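Local atomic coordinates of phosphoserine phosphatase RsbX (Bacillus subtilis, PDB entry 3W42), a protein that dephosphorylates RsbS and acts as a negative regulator of sigma-B, the general stress sigma factor. Residues T12-L17 and D27-K32; T89-K94 and G108-I113; R100-C105 and H141-E146; E175-L180 and L191-G196. All blocks are in the same frame, centred on the assembly; numbering follows the deposited sequence.

Contact 1: T12-L17 and D27-K32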
loop_
_atom_site.group_PDB
_atom_site.type_symbol
_atom_site.label_atom_id
_atom_site.label_comp_id
_atom_site.label_asym_id
_atom_site.label_seq_id
_atom_site.Cartn_x
_atom_site.Cartn_y
_atom_site.Cartn_z
ATOM N N THR A 12 -0.649 2.398 12.670
ATOM C CA THR A 12 -0.103 2.496 11.346
ATOM C C THR A 12 1.072 3.504 11.276
ATOM O O THR A 12 1.177 4.422 12.103
ATOM C CB THR A 12 -1.136 2.893 10.301
ATOM O OG1 THR A 12 -1.689 4.188 10.615
ATOM C CG2 THR A 12 -2.291 1.886 10.198
ATOM N N LEU A 13 1.884 3.317 10.275
ATOM C CA LEU A 13 2.994 4.210 9.962
ATOM C C LEU A 13 3.119 4.284 8.459
ATOM O O LEU A 13 3.171 3.225 7.805
ATOM C CB LEU A 13 4.255 3.733 10.660
ATOM C CG LEU A 13 5.526 4.616 10.465
ATOM C CD1 LEU A 13 6.449 4.404 11.654
ATOM C CD2 LEU A 13 6.224 4.303 9.161
ATOM N N VAL A 14 3.163 5.489 7.925
ATOM C CA VAL A 14 3.418 5.716 6.510
ATOM C C VAL A 14 4.792 6.376 6.384
ATOM O O VAL A 14 5.059 7.381 7.098
ATOM C CB VAL A 14 2.381 6.604 5.854
ATOM C CG1 VAL A 14 2.725 6.802 4.351
ATOM C CG2 VAL A 14 1.020 6.121 6.120
ATOM N N TYR A 15 5.647 5.860 5.529
ATOM C CA TYR A 15 6.962 6.397 5.213
ATOM C C TYR A 15 6.975 6.735 3.751
ATOM O O TYR A 15 6.565 5.918 2.908
ATOM C CB TYR A 15 8.013 5.334 5.506
ATOM C CG TYR A 15 9.453 5.743 5.107
ATOM C CD1 TYR A 15 9.854 5.711 3.736
ATOM C CD2 TYR A 15 10.345 6.117 6.013
ATOM C CE1 TYR A 15 11.099 6.190 3.297
ATOM C CE2 TYR A 15 11.680 6.536 5.557
ATOM C CZ TYR A 15 11.988 6.586 4.221
ATOM O OH TYR A 15 13.281 6.992 3.808
ATOM N N GLN A 16 7.496 7.922 3.396
ATOM C CA GLN A 16 7.755 8.215 2.007
ATOM C C GLN A 16 8.981 9.080 1.880
ATOM O O GLN A 16 9.126 10.075 2.619
ATOM C CB GLN A 16 6.561 8.928 1.350
ATOM C CG GLN A 16 6.764 9.138 -0.140
ATOM C CD GLN A 16 5.560 9.643 -0.799
ATOM O OE1 GLN A 16 5.337 10.871 -0.794
ATOM N NE2 GLN A 16 4.794 8.796 -1.440
ATOM N N LEU A 17 9.832 8.776 0.945
ATOM C CA LEU A 17 10.989 9.611 0.620
ATOM C C LEU A 17 11.219 9.574 -0.874
ATOM O O LEU A 17 11.094 8.543 -1.518
ATOM C CB LEU A 17 12.262 9.155 1.324
ATOM C CG LEU A 17 13.169 10.385 1.617
ATOM C CD1 LEU A 17 12.581 11.267 2.780
ATOM C CD2 LEU A 17 14.496 9.816 2.059
ATOM N N ASP A 27 5.282 8.495 -6.382
ATOM C CA ASP A 27 4.486 7.610 -5.571
ATOM C C ASP A 27 3.396 8.426 -4.873
ATOM O O ASP A 27 3.608 9.582 -4.506
ATOM C CB ASP A 27 5.275 6.925 -4.466
ATOM C CG ASP A 27 6.314 5.846 -4.858
ATOM O OD1 ASP A 27 6.418 5.512 -6.043
ATOM O OD2 ASP A 27 6.995 5.383 -3.896
ATOM N N SER A 28 2.276 7.817 -4.563
ATOM C CA SER A 28 1.277 8.428 -3.704
ATOM C C SER A 28 0.737 7.360 -2.735
ATOM O O SER A 28 0.902 6.143 -2.905
ATOM C CB SER A 28 0.173 9.177 -4.498
ATOM O OG SER A 28 0.556 10.209 -5.380
ATOM N N PHE A 29 0.070 7.856 -1.682
ATOM C CA PHE A 29 -0.613 6.992 -0.718
ATOM C C PHE A 29 -1.837 7.687 -0.230
ATOM O O PHE A 29 -1.972 8.892 -0.273
ATOM C CB PHE A 29 0.292 6.612 0.425
ATOM C CG PHE A 29 0.710 7.859 1.263
ATOM C CD1 PHE A 29 -0.082 8.336 2.273
ATOM C CD2 PHE A 29 1.883 8.546 0.949
ATOM C CE1 PHE A 29 0.275 9.449 2.976
ATOM C CE2 PHE A 29 2.223 9.656 1.664
ATOM C CZ PHE A 29 1.395 10.122 2.609
ATOM N N PHE A 30 -2.748 6.882 0.295
ATOM C CA PHE A 30 -3.891 7.387 1.059
ATOM C C PHE A 30 -4.139 6.434 2.230
ATOM O O PHE A 30 -4.051 5.193 2.048
ATOM C CB PHE A 30 -5.167 7.529 0.215
ATOM C CG PHE A 30 -6.274 8.121 1.029
ATOM C CD1 PHE A 30 -6.235 9.447 1.363
ATOM C CD2 PHE A 30 -7.298 7.342 1.544
ATOM C CE1 PHE A 30 -7.248 9.980 2.208
ATOM C CE2 PHE A 30 -8.259 7.857 2.344
ATOM C CZ PHE A 30 -8.254 9.157 2.691
ATOM N N MET A 31 -4.498 6.920 3.373
ATOM C CA MET A 31 -4.690 6.109 4.650
ATOM C C MET A 31 -5.871 6.788 5.359
ATOM O O MET A 31 -5.693 7.960 5.697
ATOM C CB MET A 31 -3.525 6.092 5.681
ATOM C CG MET A 31 -3.855 5.525 7.077
ATOM S SD MET A 31 -4.427 3.796 7.097
ATOM C CE MET A 31 -2.941 3.347 6.647
ATOM N N LYS A 32 -6.925 6.094 5.736
ATOM C CA LYS A 32 -7.861 6.607 6.734
ATOM C C LYS A 32 -8.437 5.470 7.518
ATOM O O LYS A 32 -8.903 4.508 6.964
ATOM C CB LYS A 32 -8.995 7.376 6.073
ATOM C CG LYS A 32 -9.984 8.010 6.990
ATOM C CD LYS A 32 -11.272 8.356 6.176
ATOM C CE LYS A 32 -10.996 9.598 5.209
ATOM N NZ LYS A 32 -12.035 10.365 4.297
#

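Contact 2: T89-K94 and G108-I113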
loop_
_atom_site.group_PDB
_atom_site.type_symbol
_atom_site.label_atom_id
_atom_site.label_comp_id
_atom_site.label_asym_id
_atom_site.label_seq_id
_atom_site.Cartn_x
_atom_site.Cartn_y
_atom_site.Cartn_z
ATOM N N THR A 89 1.024 1.629 -11.162
ATOM C CA THR A 89 0.826 0.416 -10.413
ATOM C C THR A 89 0.176 0.779 -9.073
ATOM O O THR A 89 0.435 1.879 -8.546
ATOM C CB THR A 89 2.116 -0.407 -10.290
ATOM O OG1 THR A 89 3.060 0.415 -9.546
ATOM C CG2 THR A 89 2.674 -0.787 -11.621
ATOM N N ALA A 90 -0.691 -0.074 -8.516
ATOM C CA ALA A 90 -1.409 0.333 -7.326
ATOM C C ALA A 90 -1.963 -0.879 -6.586
ATOM O O ALA A 90 -2.263 -1.909 -7.184
ATOM C CB ALA A 90 -2.604 1.225 -7.698
ATOM N N SER A 91 -2.144 -0.690 -5.294
ATOM C CA SER A 91 -2.706 -1.660 -4.379
ATOM C C SER A 91 -3.646 -0.982 -3.466
ATOM O O SER A 91 -3.376 0.114 -2.939
ATOM C CB SER A 91 -1.630 -2.318 -3.573
ATOM O OG SER A 91 -0.743 -3.010 -4.472
ATOM N N ILE A 92 -4.825 -1.602 -3.222
ATOM C CA ILE A 92 -5.873 -1.054 -2.390
ATOM C C ILE A 92 -6.305 -2.106 -1.371
ATOM O O ILE A 92 -6.572 -3.256 -1.714
ATOM C CB ILE A 92 -7.099 -0.639 -3.206
ATOM C CG1 ILE A 92 -6.669 0.387 -4.277
ATOM C CG2 ILE A 92 -8.145 0.068 -2.314
ATOM C CD1 ILE A 92 -7.848 0.852 -5.193
ATOM N N LEU A 93 -6.322 -1.718 -0.092
ATOM C CA LEU A 93 -6.630 -2.570 1.042
ATOM C C LEU A 93 -7.747 -1.944 1.847
ATOM O O LEU A 93 -7.665 -0.773 2.233
ATOM C CB LEU A 93 -5.395 -2.713 1.908
ATOM C CG LEU A 93 -5.520 -3.498 3.212
ATOM C CD1 LEU A 93 -5.859 -4.966 2.958
ATOM C CD2 LEU A 93 -4.275 -3.387 4.057
ATOM N N LYS A 94 -8.758 -2.724 2.198
ATOM C CA LYS A 94 -9.793 -2.337 3.154
ATOM C C LYS A 94 -9.820 -3.350 4.278
ATOM O O LYS A 94 -9.624 -4.547 4.058
ATOM C CB LYS A 94 -11.160 -2.227 2.486
ATOM C CG LYS A 94 -11.355 -0.950 1.644
ATOM C CD LYS A 94 -12.634 -0.941 0.809
ATOM C CE LYS A 94 -13.908 -1.032 1.654
ATOM N NZ LYS A 94 -14.273 0.208 2.298
ATOM N N GLY A 108 -0.009 -4.605 -10.685
ATOM C CA GLY A 108 1.331 -4.108 -10.779
ATOM C C GLY A 108 2.215 -4.545 -9.657
ATOM O O GLY A 108 2.044 -5.608 -9.072
ATOM N N ASN A 109 3.264 -3.749 -9.395
ATOM C CA ASN A 109 4.394 -4.149 -8.587
ATOM C C ASN A 109 4.430 -3.507 -7.221
ATOM O O ASN A 109 5.472 -3.593 -6.546
ATOM C CB ASN A 109 5.704 -3.939 -9.359
ATOM C CG ASN A 109 6.045 -2.473 -9.479
ATOM O OD1 ASN A 109 5.200 -1.597 -9.227
ATOM N ND2 ASN A 109 7.289 -2.227 -9.865
ATOM N N VAL A 110 3.331 -2.961 -6.748
ATOM C CA VAL A 110 3.223 -2.550 -5.375
ATOM C C VAL A 110 2.847 -3.759 -4.558
ATOM O O VAL A 110 1.864 -4.471 -4.879
ATOM C CB VAL A 110 2.135 -1.393 -5.222
ATOM C CG1 VAL A 110 2.010 -0.970 -3.767
ATOM C CG2 VAL A 110 2.495 -0.216 -6.103
ATOM N N ARG A 111 3.646 -4.115 -3.576
ATOM C CA ARG A 111 3.551 -5.388 -2.875
ATOM C C ARG A 111 2.843 -5.254 -1.537
ATOM O O ARG A 111 2.924 -4.219 -0.886
ATOM C CB ARG A 111 4.918 -5.956 -2.655
ATOM C CG ARG A 111 5.806 -6.156 -3.948
ATOM C CD ARG A 111 5.129 -6.908 -5.002
ATOM N NE ARG A 111 4.842 -8.280 -4.639
ATOM C CZ ARG A 111 5.688 -9.315 -4.733
ATOM N NH1 ARG A 111 6.882 -9.130 -5.338
ATOM N NH2 ARG A 111 5.313 -10.522 -4.313
ATOM N N PHE A 112 2.178 -6.313 -1.136
ATOM C CA PHE A 112 1.478 -6.404 0.125
ATOM C C PHE A 112 1.846 -7.723 0.776
ATOM O O PHE A 112 1.797 -8.790 0.145
ATOM C CB PHE A 112 -0.052 -6.371 -0.109
ATOM C CG PHE A 112 -0.917 -6.626 1.084
ATOM C CD1 PHE A 112 -0.739 -6.001 2.313
ATOM C CD2 PHE A 112 -2.052 -7.443 0.969
ATOM C CE1 PHE A 112 -1.631 -6.200 3.345
ATOM C CE2 PHE A 112 -2.936 -7.653 1.986
ATOM C CZ PHE A 112 -2.734 -7.035 3.207
ATOM N N ILE A 113 2.242 -7.655 2.055
ATOM C CA ILE A 113 2.576 -8.817 2.842
ATOM C C ILE A 113 1.896 -8.682 4.188
ATOM O O ILE A 113 2.097 -7.655 4.859
ATOM C CB ILE A 113 4.165 -8.946 3.057
ATOM C CG1 ILE A 113 4.917 -8.937 1.715
ATOM C CG2 ILE A 113 4.398 -10.223 3.863
ATOM C CD1 ILE A 113 5.328 -7.607 1.203
#

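Contact 3: R100-C105 and H141-E146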
loop_
_atom_site.group_PDB
_atom_site.type_symbol
_atom_site.label_atom_id
_atom_site.label_comp_id
_atom_site.label_asym_id
_atom_site.label_seq_id
_atom_site.Cartn_x
_atom_site.Cartn_y
_atom_site.Cartn_z
ATOM N N ARG A 100 -12.608 -8.632 11.734
ATOM C CA ARG A 100 -11.195 -8.931 11.397
ATOM C C ARG A 100 -11.124 -9.483 9.992
ATOM O O ARG A 100 -10.519 -10.519 9.747
ATOM C CB ARG A 100 -10.480 -9.806 12.423
ATOM C CG ARG A 100 -10.299 -9.119 13.763
ATOM C CD ARG A 100 -9.242 -9.816 14.606
ATOM N NE ARG A 100 -8.919 -9.157 15.862
ATOM C CZ ARG A 100 -9.571 -9.318 16.995
ATOM N NH1 ARG A 100 -10.609 -10.185 17.049
ATOM N NH2 ARG A 100 -9.223 -8.672 18.061
ATOM N N GLN A 101 -11.685 -8.752 9.043
ATOM C CA GLN A 101 -11.697 -9.183 7.648
ATOM C C GLN A 101 -10.977 -8.115 6.806
ATOM O O GLN A 101 -11.208 -6.929 6.982
ATOM C CB GLN A 101 -13.096 -9.374 7.145
ATOM C CG GLN A 101 -13.115 -10.081 5.752
ATOM C CD GLN A 101 -14.499 -10.465 5.297
ATOM O OE1 GLN A 101 -14.847 -11.687 5.267
ATOM N NE2 GLN A 101 -15.281 -9.477 4.885
ATOM N N PHE A 102 -10.146 -8.545 5.866
ATOM C CA PHE A 102 -9.604 -7.632 4.902
ATOM C C PHE A 102 -9.962 -8.016 3.510
ATOM O O PHE A 102 -10.205 -9.197 3.204
ATOM C CB PHE A 102 -8.068 -7.474 5.096
ATOM C CG PHE A 102 -7.233 -8.633 4.668
ATOM C CD1 PHE A 102 -6.768 -8.758 3.388
ATOM C CD2 PHE A 102 -6.911 -9.618 5.595
ATOM C CE1 PHE A 102 -5.989 -9.760 3.014
ATOM C CE2 PHE A 102 -6.069 -10.690 5.237
ATOM C CZ PHE A 102 -5.589 -10.686 3.943
ATOM N N THR A 103 -9.955 -7.014 2.620
ATOM C CA THR A 103 -10.170 -7.228 1.219
ATOM C C THR A 103 -9.026 -6.441 0.484
ATOM O O THR A 103 -8.636 -5.347 0.907
ATOM C CB THR A 103 -11.500 -6.760 0.760
ATOM O OG1 THR A 103 -11.786 -5.436 1.203
ATOM C CG2 THR A 103 -12.634 -7.714 1.179
ATOM N N TYR A 104 -8.528 -7.008 -0.587
ATOM C CA TYR A 104 -7.343 -6.499 -1.257
ATOM C C TYR A 104 -7.428 -6.696 -2.726
ATOM O O TYR A 104 -7.779 -7.792 -3.213
ATOM C CB TYR A 104 -6.086 -7.257 -0.709
ATOM C CG TYR A 104 -4.790 -6.836 -1.326
ATOM C CD1 TYR A 104 -4.240 -5.580 -1.004
ATOM C CD2 TYR A 104 -4.144 -7.621 -2.266
ATOM C CE1 TYR A 104 -3.030 -5.186 -1.575
ATOM C CE2 TYR A 104 -2.939 -7.203 -2.855
ATOM C CZ TYR A 104 -2.402 -5.980 -2.488
ATOM O OH TYR A 104 -1.229 -5.519 -3.027
ATOM N N CYS A 105 -7.062 -5.671 -3.502
ATOM C CA CYS A 105 -7.012 -5.764 -4.943
ATOM C C CYS A 105 -5.848 -4.916 -5.413
ATOM O O CYS A 105 -5.642 -3.803 -4.934
ATOM C CB CYS A 105 -8.296 -5.340 -5.573
ATOM S SG CYS A 105 -8.465 -5.620 -7.336
ATOM N N HIS A 141 -8.902 -10.434 -3.152
ATOM C CA HIS A 141 -8.715 -11.394 -2.038
ATOM C C HIS A 141 -9.512 -10.928 -0.861
ATOM O O HIS A 141 -9.517 -9.746 -0.499
ATOM C CB HIS A 141 -7.232 -11.496 -1.607
ATOM C CG HIS A 141 -6.889 -12.560 -0.579
ATOM N ND1 HIS A 141 -6.747 -13.868 -0.946
ATOM C CD2 HIS A 141 -6.616 -12.505 0.757
ATOM C CE1 HIS A 141 -6.426 -14.587 0.120
ATOM N NE2 HIS A 141 -6.304 -13.786 1.155
ATOM N N THR A 142 -10.202 -11.855 -0.233
ATOM C CA THR A 142 -10.967 -11.619 0.996
ATOM C C THR A 142 -10.533 -12.653 2.020
ATOM O O THR A 142 -10.589 -13.831 1.715
ATOM C CB THR A 142 -12.513 -11.784 0.713
ATOM O OG1 THR A 142 -12.881 -10.905 -0.349
ATOM C CG2 THR A 142 -13.342 -11.534 1.958
ATOM N N ALA A 143 -10.128 -12.249 3.209
ATOM C CA ALA A 143 -9.685 -13.163 4.217
ATOM C C ALA A 143 -9.880 -12.578 5.592
ATOM O O ALA A 143 -9.930 -11.396 5.789
ATOM C CB ALA A 143 -8.249 -13.576 3.983
ATOM N N THR A 144 -9.873 -13.464 6.585
ATOM C CA THR A 144 -9.866 -13.092 8.000
ATOM C C THR A 144 -8.434 -13.009 8.472
ATOM O O THR A 144 -7.617 -13.846 8.125
ATOM C CB THR A 144 -10.650 -14.181 8.767
ATOM O OG1 THR A 144 -11.965 -14.226 8.204
ATOM C CG2 THR A 144 -10.758 -13.930 10.256
ATOM N N TYR A 145 -8.100 -12.058 9.298
ATOM C CA TYR A 145 -6.814 -11.958 9.963
ATOM C C TYR A 145 -7.009 -12.288 11.445
ATOM O O TYR A 145 -8.031 -12.055 12.027
ATOM C CB TYR A 145 -6.101 -10.606 9.761
ATOM C CG TYR A 145 -6.797 -9.447 10.400
ATOM C CD1 TYR A 145 -6.548 -9.067 11.704
ATOM C CD2 TYR A 145 -7.716 -8.697 9.684
ATOM C CE1 TYR A 145 -7.153 -8.010 12.284
ATOM C CE2 TYR A 145 -8.393 -7.609 10.312
ATOM C CZ TYR A 145 -8.097 -7.252 11.568
ATOM O OH TYR A 145 -8.732 -6.171 12.118
ATOM N N GLU A 146 -5.957 -12.742 12.067
ATOM C CA GLU A 146 -5.888 -12.965 13.514
ATOM C C GLU A 146 -5.304 -11.794 14.246
ATOM O O GLU A 146 -4.457 -11.048 13.707
ATOM C CB GLU A 146 -5.107 -14.208 13.867
ATOM C CG GLU A 146 -5.762 -15.454 13.352
ATOM C CD GLU A 146 -5.257 -16.708 13.929
ATOM O OE1 GLU A 146 -4.170 -17.076 13.427
ATOM O OE2 GLU A 146 -5.959 -17.392 14.721
HETATM O O HOH W 1 -13.090 -13.878 5.435
#

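Contact 4: E175-L180 and L191-G196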
loop_
_atom_site.group_PDB
_atom_site.type_symbol
_atom_site.label_atom_id
_atom_site.label_comp_id
_atom_site.label_asym_id
_atom_site.label_seq_id
_atom_site.Cartn_x
_atom_site.Cartn_y
_atom_site.Cartn_z
ATOM N N GLU A 175 9.045 0.168 15.357
ATOM C CA GLU A 175 10.147 -0.819 15.335
ATOM C C GLU A 175 10.342 -1.423 13.986
ATOM O O GLU A 175 11.481 -1.579 13.524
ATOM C CB GLU A 175 10.037 -1.889 16.405
ATOM C CG GLU A 175 10.286 -1.343 17.792
ATOM C CD GLU A 175 9.865 -2.132 18.939
ATOM O OE1 GLU A 175 8.605 -2.215 19.044
ATOM O OE2 GLU A 175 10.608 -2.307 19.888
ATOM N N ILE A 176 9.280 -1.801 13.282
ATOM C CA ILE A 176 9.426 -2.384 11.968
ATOM C C ILE A 176 10.015 -1.324 11.020
ATOM O O ILE A 176 10.876 -1.650 10.203
ATOM C CB ILE A 176 8.068 -2.919 11.432
ATOM C CG1 ILE A 176 7.521 -4.077 12.321
ATOM C CG2 ILE A 176 8.282 -3.486 10.011
ATOM C CD1 ILE A 176 6.052 -4.381 12.155
ATOM N N SER A 177 9.523 -0.109 11.091
ATOM C CA SER A 177 10.075 0.940 10.233
ATOM C C SER A 177 11.592 1.113 10.471
ATOM O O SER A 177 12.409 1.160 9.554
ATOM C CB SER A 177 9.329 2.234 10.473
ATOM O OG SER A 177 9.790 3.239 9.576
ATOM N N ASN A 178 11.965 1.146 11.749
ATOM C CA ASN A 178 13.368 1.288 12.060
ATOM C C ASN A 178 14.171 0.099 11.567
ATOM O O ASN A 178 15.329 0.234 11.105
ATOM C CB ASN A 178 13.542 1.578 13.537
ATOM C CG ASN A 178 13.083 2.969 13.947
ATOM O OD1 ASN A 178 12.748 3.177 15.149
ATOM N ND2 ASN A 178 12.986 3.889 13.009
ATOM N N SER A 179 13.566 -1.100 11.615
ATOM C CA SER A 179 14.201 -2.326 11.127
ATOM C C SER A 179 14.549 -2.261 9.650
ATOM O O SER A 179 15.494 -2.938 9.192
ATOM C CB SER A 179 13.238 -3.480 11.391
ATOM O OG SER A 179 13.765 -4.734 11.103
ATOM N N LEU A 180 13.795 -1.484 8.884
ATOM C CA LEU A 180 13.973 -1.318 7.443
ATOM C C LEU A 180 14.879 -0.188 7.057
ATOM O O LEU A 180 15.081 0.044 5.864
ATOM C CB LEU A 180 12.563 -1.070 6.805
ATOM C CG LEU A 180 11.571 -2.247 6.908
ATOM C CD1 LEU A 180 10.188 -1.775 6.486
ATOM C CD2 LEU A 180 12.001 -3.442 6.154
ATOM N N LEU A 191 10.416 5.879 -2.543
ATOM C CA LEU A 191 10.181 4.728 -1.645
ATOM C C LEU A 191 9.040 5.095 -0.750
ATOM O O LEU A 191 9.126 6.076 0.020
ATOM C CB LEU A 191 11.459 4.457 -0.855
ATOM C CG LEU A 191 11.562 3.176 -0.065
ATOM C CD1 LEU A 191 13.009 2.919 0.344
ATOM C CD2 LEU A 191 10.695 3.154 1.139
ATOM N N THR A 192 7.952 4.298 -0.789
ATOM C CA THR A 192 6.743 4.468 0.020
ATOM C C THR A 192 6.383 3.187 0.639
ATOM O O THR A 192 6.342 2.150 -0.052
ATOM C CB THR A 192 5.580 5.009 -0.844
ATOM O OG1 THR A 192 5.975 6.185 -1.516
ATOM C CG2 THR A 192 4.388 5.317 -0.010
ATOM N N TYR A 193 6.049 3.205 1.931
ATOM C CA TYR A 193 5.447 2.022 2.536
ATOM C C TYR A 193 4.459 2.436 3.590
ATOM O O TYR A 193 4.562 3.488 4.214
ATOM C CB TYR A 193 6.496 1.012 3.088
ATOM C CG TYR A 193 7.438 1.495 4.140
ATOM C CD1 TYR A 193 7.082 1.584 5.468
ATOM C CD2 TYR A 193 8.743 1.817 3.813
ATOM C CE1 TYR A 193 8.019 1.988 6.434
ATOM C CE2 TYR A 193 9.659 2.184 4.771
ATOM C CZ TYR A 193 9.309 2.283 6.056
ATOM O OH TYR A 193 10.264 2.663 6.982
ATOM N N ILE A 194 3.477 1.552 3.806
ATOM C CA ILE A 194 2.509 1.645 4.881
ATOM C C ILE A 194 2.659 0.394 5.710
ATOM O O ILE A 194 2.578 -0.704 5.182
ATOM C CB ILE A 194 1.078 1.781 4.381
ATOM C CG1 ILE A 194 0.862 3.002 3.495
ATOM C CG2 ILE A 194 0.093 1.743 5.559
ATOM C CD1 ILE A 194 -0.564 3.192 2.970
ATOM N N LEU A 195 2.872 0.548 7.008
ATOM C CA LEU A 195 2.914 -0.514 7.975
ATOM C C LEU A 195 1.646 -0.500 8.817
ATOM O O LEU A 195 1.193 0.591 9.237
ATOM C CB LEU A 195 4.061 -0.323 8.921
ATOM C CG LEU A 195 5.442 -0.525 8.299
ATOM C CD1 LEU A 195 6.566 -0.077 9.155
ATOM C CD2 LEU A 195 5.616 -2.196 8.100
ATOM N N GLY A 196 1.145 -1.664 9.202
ATOM C CA GLY A 196 0.079 -1.766 10.153
ATOM C C GLY A 196 0.311 -2.924 11.114
ATOM O O GLY A 196 0.846 -3.952 10.777
HETATM O O HOH W 2 13.013 3.025 7.663
#

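Contact 1: T12-L17 and D27-K32
One methyl sits almost dead centre over the Phe29 ring: Val14 CG1 lies 3.6 Å from the ring centroid and 4° off the normal, a clean CH-pi contact over one face. At the edge, in the plane of the ring, comes Gln16 NE2, 3.8 Å from Phe29 CD2, with the amide turned 69° against the ring. Phe29 takes the crowded first torsion, CG between its backbone N and carbonyl carbon (chi1 64°), which stands the ring up from its strand toward Val14. The two strands run antiparallel but are not neighbours in a sheet. Their axes pass 8.9 Å apart, because 10-17 belongs to one layer of the PPM-type alpha-beta-beta-alpha sandwich and 27-33 is an outermost strand of the other, so that the contact is made mostly through side chains. Further along, Thr12 and Met31 reach out tip to tip, Thr12 CG2 lying 3.9 Å from Met31 CE in the modelled conformer, and Met31 also packs on Ile194. At the other end Gln16, extended from the backbone, brings NE2 to 3.4 Å from Asp27 O. That bond is weak and bent, and the better partner of NE2 is Thr192 OG1. The same hydroxyl meets Asp27 OD2, which Thr155 OG1 grips as well. Asp27 OD1 lies close to Asp44 OD1 of the manganese site, and the Asp27 side chain is about 4 Å from the metal, whose positive charge would be expected to favour the ionised carboxylate.

Contact 2: T89-K94 and G108-I113
Strand 89-94 and the turn-then-strand 108-113 run in roughly the same direction, 33° apart, and pinch together at their starts, where Thr89 CA is 4.6 Å from Gly108 CA. Gly108 has a positive phi of 107°, a backbone shape suited to glycine, and with no CB there Thr89 CG2 settles 3.7 Å from Gly108 CA. The Thr89 hydroxyl, in the crowded position between backbone N and carbonyl carbon, donates to Asn109 OD1 at 3.0 Å, meeting the carbonyl nearly along its C=O axis. Val110 fills the next step, its CG2 lying 3.5 Å from Thr89 OG1 while CG1 rests against Ser91. Ser91 OG comes near Val110 O too, but any bond there is weak; its better partner is Ser106 OG, and it also meets Tyr104 OH. Toward the far end the segments have spread apart, and long apolar groups span the gap. Leu93 crosses Phe112 at about a right angle, CD1 being 3.8 Å from Phe112 CZ. Here the two sheets of the PPM-type sandwich face each other, with Val42 of one sheet and Ile153 of the other also touching Val110. Because Asn109 OD1 is taken by Thr89, the amide is held with ND2 turned to Asp156 OD2. Asp156 is a manganese ligand, so Thr89 fixes Asn109 from behind, and the Asn109 N-H may steady the Asp156 carboxylate and slightly favour its ionised form.

Contact 3: R100-C105 and H141-E146
Strands 101-105 and 141-144 form the antiparallel margin of the five-stranded sheet, with 140-144 outermost, and a G1 beta bulge at Arg100 and Gln101 marks the turn from strand 88-96. Arg100 has the left-handed backbone (phi 45°) that such a bulge calls for. Phe102 with Ala143 and Tyr104 with His141 are the hydrogen-bonded pairs, the straightest bond being His141 N to Tyr104 O at 2.9 Å and 169°. Packing is dense on the face of Phe102, Tyr104, Ala143 and His141, which looks into the sandwich. Phe102 swings back over its neighbour strand, setting CE2 3.8 Å from Ala143 CB and CE1 3.6 Å from His141 CD2, in the plane of the imidazole. The His141 ring in turn stacks with Phe122. Just past the strand end, Tyr145 slides its ring beneath Arg100, whose CB stands 3.6 Å from the ring centroid in a CH-pi contact. The Arg100 chain then runs on extended, its guanidinium turned 86° against that ring and NE salt-bridged to the C-terminal carboxylate of Ser199. The other face is looser; Thr142 and Thr144 are exposed, while Thr103 also touches Val71 of helix 71-81. Thr103 and Thr142 lie side by side, CG2 of Thr103 being 3.5 Å from Thr142 OG1, and Thr142 CG2 props the Gln101 amide. Beyond them a water spans the strands, donating to Gln101 OE1 at 2.8 Å and lying 3.0 Å from Thr144 OG1.

Contact 4: E175-L180 and L191-G196
Helix 173-179 lies on the outer face of the six-stranded sheet, one of the helical layers of the PPM-type alpha-beta-beta-alpha sandwich, and here it meets strand 191-196 with axes 9.6 Å apart. Tyr193 spans the gap to the helix. From CB it takes the crowded torsion, CG between backbone N and carbonyl carbon (chi1 59°), which points the ring out of the sheet at the helix. Leu180 CD1 lies over the rim of one face, 4.2 Å from Tyr193 CZ; Tyr15 of the adjoining strand stacks on the opposite face. Along the edge, Tyr193 CE1 comes within 3.8 Å of Ser177 OG. At the tip, Tyr193 OH and Ser177 OG share a hydrogen bond of 2.7 Å, with the serine oxygen in the ring plane; either may be the donor. Ser177 presents OG by holding it anti to its backbone N (chi1 -176°). Two residues further along the strand, on the same side of the sheet, Leu195 forks into the same helix face: CD1 sits 3.5 Å from Ser177 N, and CD2 presses against Ile176 CG2. Tyr193 is buried, and its phenol oxygen is met by a second partner besides Ser177 OG. This is a water that donates to Ser177 O at 2.7 Å and lies 2.9 Å from Tyr193 OH.

In the fold
Contacts 1 and 2 both join the two sheets face to face, their centres 12 Å apart, and both approach the manganese bound by Asp44, Asp156 and Asp189, contact 1 through Asp27 and contact 2 through Asn109, whose side chain is about 6 Å from the metal. Contact 4 backs contact 1 from the helical side, since strands 10-17 and 191-198 are sheet neighbours joined by Leu195 N to Leu13 O at 2.8 Å; the side chain of Tyr193 stays about 12 Å from the metal. Contact 3 extends the other sheet outward from contact 2, with Thr103 N 2.9 Å from Lys94 O. Contact 3 thus lies at the far margin, its centre about 20 Å from those of contacts 1 and 4.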